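Local structure of putidaredoxin reductase (1Q1R) at residues L106-P118 with I246-L260. The protein probably passes electrons from NADH through its bound FAD to the iron-sulfur protein putidaredoxin, which supplies the cytochrome P450cam monooxygenase. Numbering follows the deposited sequence.
Sequences LVLATGGRPRPLP and IGLIPNCELASAAGL. With FAD (flavin-adenine dinucleotide), chain C.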
# COMPACT_ATOMS: atom_id res chain seq x y z
N LEU A 106 22.77 -5.26 -5.63
CA LEU A 106 21.97 -4.05 -5.60
C LEU A 106 20.48 -4.37 -5.42
O LEU A 106 19.94 -5.26 -6.08
CB LEU A 106 22.17 -3.26 -6.90
CG LEU A 106 21.44 -1.92 -7.04
CD1 LEU A 106 21.86 -0.99 -5.92
CD2 LEU A 106 21.76 -1.31 -8.40
N VAL A 107 19.84 -3.66 -4.50
CA VAL A 107 18.42 -3.85 -4.23
C VAL A 107 17.67 -2.55 -4.46
O VAL A 107 17.96 -1.54 -3.83
CB VAL A 107 18.18 -4.31 -2.77
CG1 VAL A 107 16.68 -4.43 -2.50
CG2 VAL A 107 18.88 -5.64 -2.52
N LEU A 108 16.70 -2.58 -5.37
CA LEU A 108 15.90 -1.41 -5.67
C LEU A 108 14.58 -1.46 -4.91
O LEU A 108 13.66 -2.20 -5.28
CB LEU A 108 15.65 -1.31 -7.18
CG LEU A 108 16.93 -1.26 -8.04
CD1 LEU A 108 16.55 -1.09 -9.50
CD2 LEU A 108 17.82 -0.11 -7.57
N ALA A 109 14.51 -0.69 -3.83
CA ALA A 109 13.32 -0.61 -2.98
C ALA A 109 12.82 0.82 -3.10
O ALA A 109 12.63 1.52 -2.10
CB ALA A 109 13.70 -0.92 -1.54
N THR A 110 12.58 1.24 -4.34
CA THR A 110 12.16 2.59 -4.67
C THR A 110 10.71 2.98 -4.46
O THR A 110 10.35 4.14 -4.62
CB THR A 110 12.53 2.90 -6.13
OG1 THR A 110 11.89 1.95 -6.99
CG2 THR A 110 14.03 2.82 -6.32
N GLY A 111 9.87 2.01 -4.11
CA GLY A 111 8.47 2.29 -3.87
C GLY A 111 7.75 3.00 -5.01
O GLY A 111 7.94 2.67 -6.18
N GLY A 112 6.93 3.98 -4.66
CA GLY A 112 6.20 4.72 -5.67
C GLY A 112 5.96 6.15 -5.23
O GLY A 112 6.32 6.53 -4.11
N ARG A 113 5.36 6.95 -6.11
CA ARG A 113 5.05 8.34 -5.82
C ARG A 113 3.59 8.62 -6.15
O ARG A 113 3.01 7.97 -7.03
CB ARG A 113 5.97 9.26 -6.64
CG ARG A 113 5.92 9.01 -8.14
CD ARG A 113 6.79 10.00 -8.89
NE ARG A 113 6.64 9.89 -10.34
CZ ARG A 113 7.30 9.02 -11.11
NH1 ARG A 113 8.18 8.19 -10.57
NH2 ARG A 113 7.08 9.00 -12.41
N PRO A 114 2.96 9.58 -5.46
CA PRO A 114 1.55 9.90 -5.72
C PRO A 114 1.32 10.32 -7.17
O PRO A 114 2.10 11.09 -7.72
CB PRO A 114 1.27 11.04 -4.75
CG PRO A 114 2.21 10.77 -3.62
CD PRO A 114 3.48 10.40 -4.35
N ARG A 115 0.25 9.82 -7.77
CA ARG A 115 -0.09 10.18 -9.14
C ARG A 115 -0.65 11.60 -9.10
O ARG A 115 -1.68 11.85 -8.47
CB ARG A 115 -1.14 9.24 -9.72
CG ARG A 115 -1.54 9.60 -11.16
CD ARG A 115 -2.71 8.76 -11.65
NE ARG A 115 -2.45 7.32 -11.54
CZ ARG A 115 -1.47 6.69 -12.18
NH1 ARG A 115 -0.66 7.36 -12.99
NH2 ARG A 115 -1.30 5.39 -12.01
N PRO A 116 0.01 12.54 -9.77
CA PRO A 116 -0.45 13.93 -9.79
C PRO A 116 -1.83 14.10 -10.45
O PRO A 116 -2.15 13.40 -11.41
CB PRO A 116 0.64 14.65 -10.59
CG PRO A 116 1.86 13.80 -10.35
CD PRO A 116 1.31 12.41 -10.46
N LEU A 117 -2.63 15.01 -9.91
CA LEU A 117 -3.95 15.29 -10.48
C LEU A 117 -3.71 16.39 -11.52
O LEU A 117 -3.28 17.50 -11.18
CB LEU A 117 -4.90 15.79 -9.38
CG LEU A 117 -6.34 16.12 -9.78
CD1 LEU A 117 -7.04 14.87 -10.33
CD2 LEU A 117 -7.10 16.66 -8.57
N PRO A 118 -3.96 16.09 -12.81
CA PRO A 118 -3.76 17.06 -13.89
C PRO A 118 -4.32 18.47 -13.69
O PRO A 118 -3.66 19.46 -14.01
CB PRO A 118 -4.39 16.36 -15.09
CG PRO A 118 -4.07 14.91 -14.81
CD PRO A 118 -4.42 14.80 -13.34
N ILE A 246 -5.22 9.71 -6.04
CA ILE A 246 -5.75 9.01 -7.20
C ILE A 246 -4.83 7.88 -7.67
O ILE A 246 -4.76 7.59 -8.86
CB ILE A 246 -5.98 9.98 -8.38
CG1 ILE A 246 -4.66 10.66 -8.77
CG2 ILE A 246 -7.02 11.01 -8.00
CD1 ILE A 246 -4.75 11.50 -10.02
N GLY A 247 -4.14 7.25 -6.73
CA GLY A 247 -3.26 6.16 -7.10
C GLY A 247 -1.79 6.47 -6.94
O GLY A 247 -1.39 7.60 -6.66
N LEU A 248 -0.97 5.44 -7.15
CA LEU A 248 0.47 5.55 -7.02
C LEU A 248 1.17 5.19 -8.33
O LEU A 248 0.71 4.34 -9.08
CB LEU A 248 0.95 4.58 -5.93
CG LEU A 248 2.37 4.73 -5.39
CD1 LEU A 248 2.44 5.97 -4.51
CD2 LEU A 248 2.74 3.49 -4.59
N ILE A 249 2.29 5.86 -8.58
CA ILE A 249 3.10 5.58 -9.77
C ILE A 249 4.37 4.94 -9.26
O ILE A 249 5.12 5.55 -8.50
CB ILE A 249 3.47 6.87 -10.53
CG1 ILE A 249 2.21 7.53 -11.10
CG2 ILE A 249 4.45 6.54 -11.66
CD1 ILE A 249 2.48 8.83 -11.86
N PRO A 250 4.64 3.69 -9.65
CA PRO A 250 5.87 3.05 -9.17
C PRO A 250 7.10 3.79 -9.69
O PRO A 250 7.11 4.25 -10.83
CB PRO A 250 5.75 1.63 -9.73
CG PRO A 250 5.01 1.84 -11.01
CD PRO A 250 3.93 2.83 -10.62
N ASN A 251 8.12 3.92 -8.84
CA ASN A 251 9.35 4.60 -9.22
C ASN A 251 10.30 3.62 -9.91
O ASN A 251 11.14 2.98 -9.27
CB ASN A 251 10.03 5.21 -7.98
CG ASN A 251 9.24 6.37 -7.38
OD1 ASN A 251 8.81 7.27 -8.10
ND2 ASN A 251 9.05 6.35 -6.06
N CYS A 252 10.17 3.52 -11.23
CA CYS A 252 10.98 2.60 -12.03
C CYS A 252 12.04 3.27 -12.90
O CYS A 252 12.82 2.58 -13.56
CB CYS A 252 10.06 1.77 -12.92
SG CYS A 252 8.64 1.06 -12.06
N GLU A 253 12.06 4.60 -12.92
CA GLU A 253 13.02 5.35 -13.74
C GLU A 253 14.45 4.82 -13.73
O GLU A 253 15.05 4.66 -14.79
CB GLU A 253 13.02 6.83 -13.36
CG GLU A 253 11.78 7.57 -13.83
CD GLU A 253 10.52 7.14 -13.10
OE1 GLU A 253 9.41 7.39 -13.62
OE2 GLU A 253 10.65 6.56 -12.00
N LEU A 254 15.00 4.56 -12.55
CA LEU A 254 16.37 4.05 -12.46
C LEU A 254 16.53 2.76 -13.24
O LEU A 254 17.54 2.54 -13.92
CB LEU A 254 16.77 3.80 -11.01
CG LEU A 254 17.06 5.01 -10.12
CD1 LEU A 254 17.55 4.51 -8.76
CD2 LEU A 254 18.12 5.90 -10.77
N ALA A 255 15.52 1.89 -13.14
CA ALA A 255 15.54 0.61 -13.81
C ALA A 255 15.45 0.75 -15.32
O ALA A 255 16.32 0.27 -16.05
CB ALA A 255 14.40 -0.27 -13.30
N SER A 256 14.39 1.40 -15.80
CA SER A 256 14.19 1.58 -17.23
C SER A 256 15.36 2.29 -17.90
O SER A 256 15.65 2.04 -19.07
CB SER A 256 12.89 2.33 -17.50
OG SER A 256 12.90 3.61 -16.90
N ALA A 257 16.03 3.17 -17.17
CA ALA A 257 17.17 3.90 -17.71
C ALA A 257 18.38 2.98 -17.85
O ALA A 257 19.17 3.12 -18.79
CB ALA A 257 17.51 5.08 -16.82
N ALA A 258 18.52 2.04 -16.92
CA ALA A 258 19.64 1.11 -16.95
C ALA A 258 19.37 -0.10 -17.85
O ALA A 258 20.12 -1.06 -17.84
CB ALA A 258 19.97 0.65 -15.53
N GLY A 259 18.28 -0.04 -18.61
CA GLY A 259 17.94 -1.13 -19.50
C GLY A 259 17.30 -2.35 -18.87
O GLY A 259 17.30 -3.43 -19.46
N LEU A 260 16.76 -2.20 -17.66
CA LEU A 260 16.12 -3.31 -16.98
C LEU A 260 14.66 -3.38 -17.43
O LEU A 260 14.06 -2.35 -17.74
CB LEU A 260 16.19 -3.12 -15.46
CG LEU A 260 17.60 -2.96 -14.89
CD1 LEU A 260 17.52 -2.77 -13.39
CD2 LEU A 260 18.45 -4.18 -15.23
PA FAD C . 8.12 3.55 -0.18
O1A FAD C . 7.62 4.50 -1.21
O2A FAD C . 7.53 3.60 1.17
O5B FAD C . 9.71 3.70 -0.04
C5B FAD C . 10.54 3.96 -1.17
C4B FAD C . 11.57 5.05 -0.79
O4B FAD C . 12.67 5.06 -1.77
C3B FAD C . 10.94 6.45 -0.85
O3B FAD C . 11.47 7.25 0.21
C2B FAD C . 11.42 6.98 -2.18
O2B FAD C . 11.48 8.41 -2.15
C1B FAD C . 12.83 6.42 -2.23
N9A FAD C . 13.46 6.49 -3.58
C8A FAD C . 12.88 6.22 -4.76
N7A FAD C . 13.77 6.43 -5.74
C5A FAD C . 14.91 6.83 -5.18
C6A FAD C . 16.16 7.19 -5.68
N6A FAD C . 16.39 7.18 -6.99
N1A FAD C . 17.15 7.55 -4.82
C2A FAD C . 16.93 7.57 -3.49
N3A FAD C . 15.73 7.23 -2.99
C4A FAD C . 14.72 6.86 -3.81
N1 FAD C . -0.31 -0.97 3.61
C2 FAD C . -0.98 -1.94 4.36
O2 FAD C . -0.73 -3.13 4.20
N3 FAD C . -1.94 -1.54 5.31
C4 FAD C . -2.21 -0.16 5.50
O4 FAD C . -3.02 0.18 6.37
C4X FAD C . -1.54 0.81 4.74
N5 FAD C . -1.75 2.14 4.96
C5X FAD C . -1.06 3.11 4.29
C6 FAD C . -1.30 4.47 4.56
C7 FAD C . -0.57 5.47 3.88
C7M FAD C . -0.87 6.95 4.18
C8 FAD C . 0.42 5.11 2.93
C8M FAD C . 1.25 6.17 2.20
C9 FAD C . 0.65 3.75 2.66
C9A FAD C . -0.09 2.75 3.33
N10 FAD C . 0.15 1.37 3.08
C10 FAD C . -0.58 0.40 3.80
C1' FAD C . 1.15 0.94 2.05
C2' FAD C . 2.45 0.49 2.72
O2' FAD C . 2.85 1.47 3.68
C3' FAD C . 3.56 0.28 1.68
O3' FAD C . 3.10 -0.63 0.68
C4' FAD C . 4.83 -0.28 2.34
O4' FAD C . 5.28 0.62 3.35
C5' FAD C . 5.96 -0.51 1.33
O5' FAD C . 6.52 0.73 0.85
P FAD C . 7.91 0.68 0.03
O1P FAD C . 9.02 0.67 1.00
O2P FAD C . 7.82 -0.43 -0.94
O3P FAD C . 7.91 2.07 -0.82
O HOH W 1 -2.35 10.42 -6.22
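R113 starts with CG set between its own backbone N and carbonyl carbon (chi1 55°) and then runs extended to NE, while N251 has CG beside its backbone N (chi1 -68°); these torsions bring the guanidinium and the amide together nearly coplanar, their planes 19° apart. R113 NH1 donates a 2.7 Å hydrogen bond to N251 OD1 that lies in both planes. On the other side of the amide, N251 ND2 reaches T110 O at 2.9 Å, almost straight, so both ends of the group are held and its flip is fixed. The backbone of N251 is gripped as well: its N donates to G111 O, and T110 OG1 donates to N251 O at 2.6 Å in the carbonyl plane. E253 comes at R113 from the opposite direction, and R113 NH2 forms a salt bridge with E253 OE1 (3.1 Å), meeting it from above the carboxylate plane; I249 CG2 lies over one face of the R113 guanidinium, toward its rim. An alanine at R113 is likely to leave the E253 carboxylate without this charge partner and let the N251 amide lose its hold at OD1. Between the backbones, R113 and I249 form the hydrogen-bonded pair of a short antiparallel two-stranded sheet, flanked by G112 with P250 and P114 with L248. Farther along, R115 N donates a hydrogen bond to G247 O at 3.0 Å, and a water bridges R115 O, I246 N and G247 O. I249 CG1 lies over one face of the R115 guanidinium at its NH1 side, 3.4 Å from R115 NH1. At the other end, T110, G111 and L254 line the FAD pocket, with G111 CA 3.1 Å from FAD O3P. Such a pair of antiparallel strands, one following strand 105-108 of the sheet that holds FAD, the other following strand 241-244 of a second parallel sheet, presumably the NADH-binding domain, is characteristic of the two-domain junction in the glutathione reductase fold.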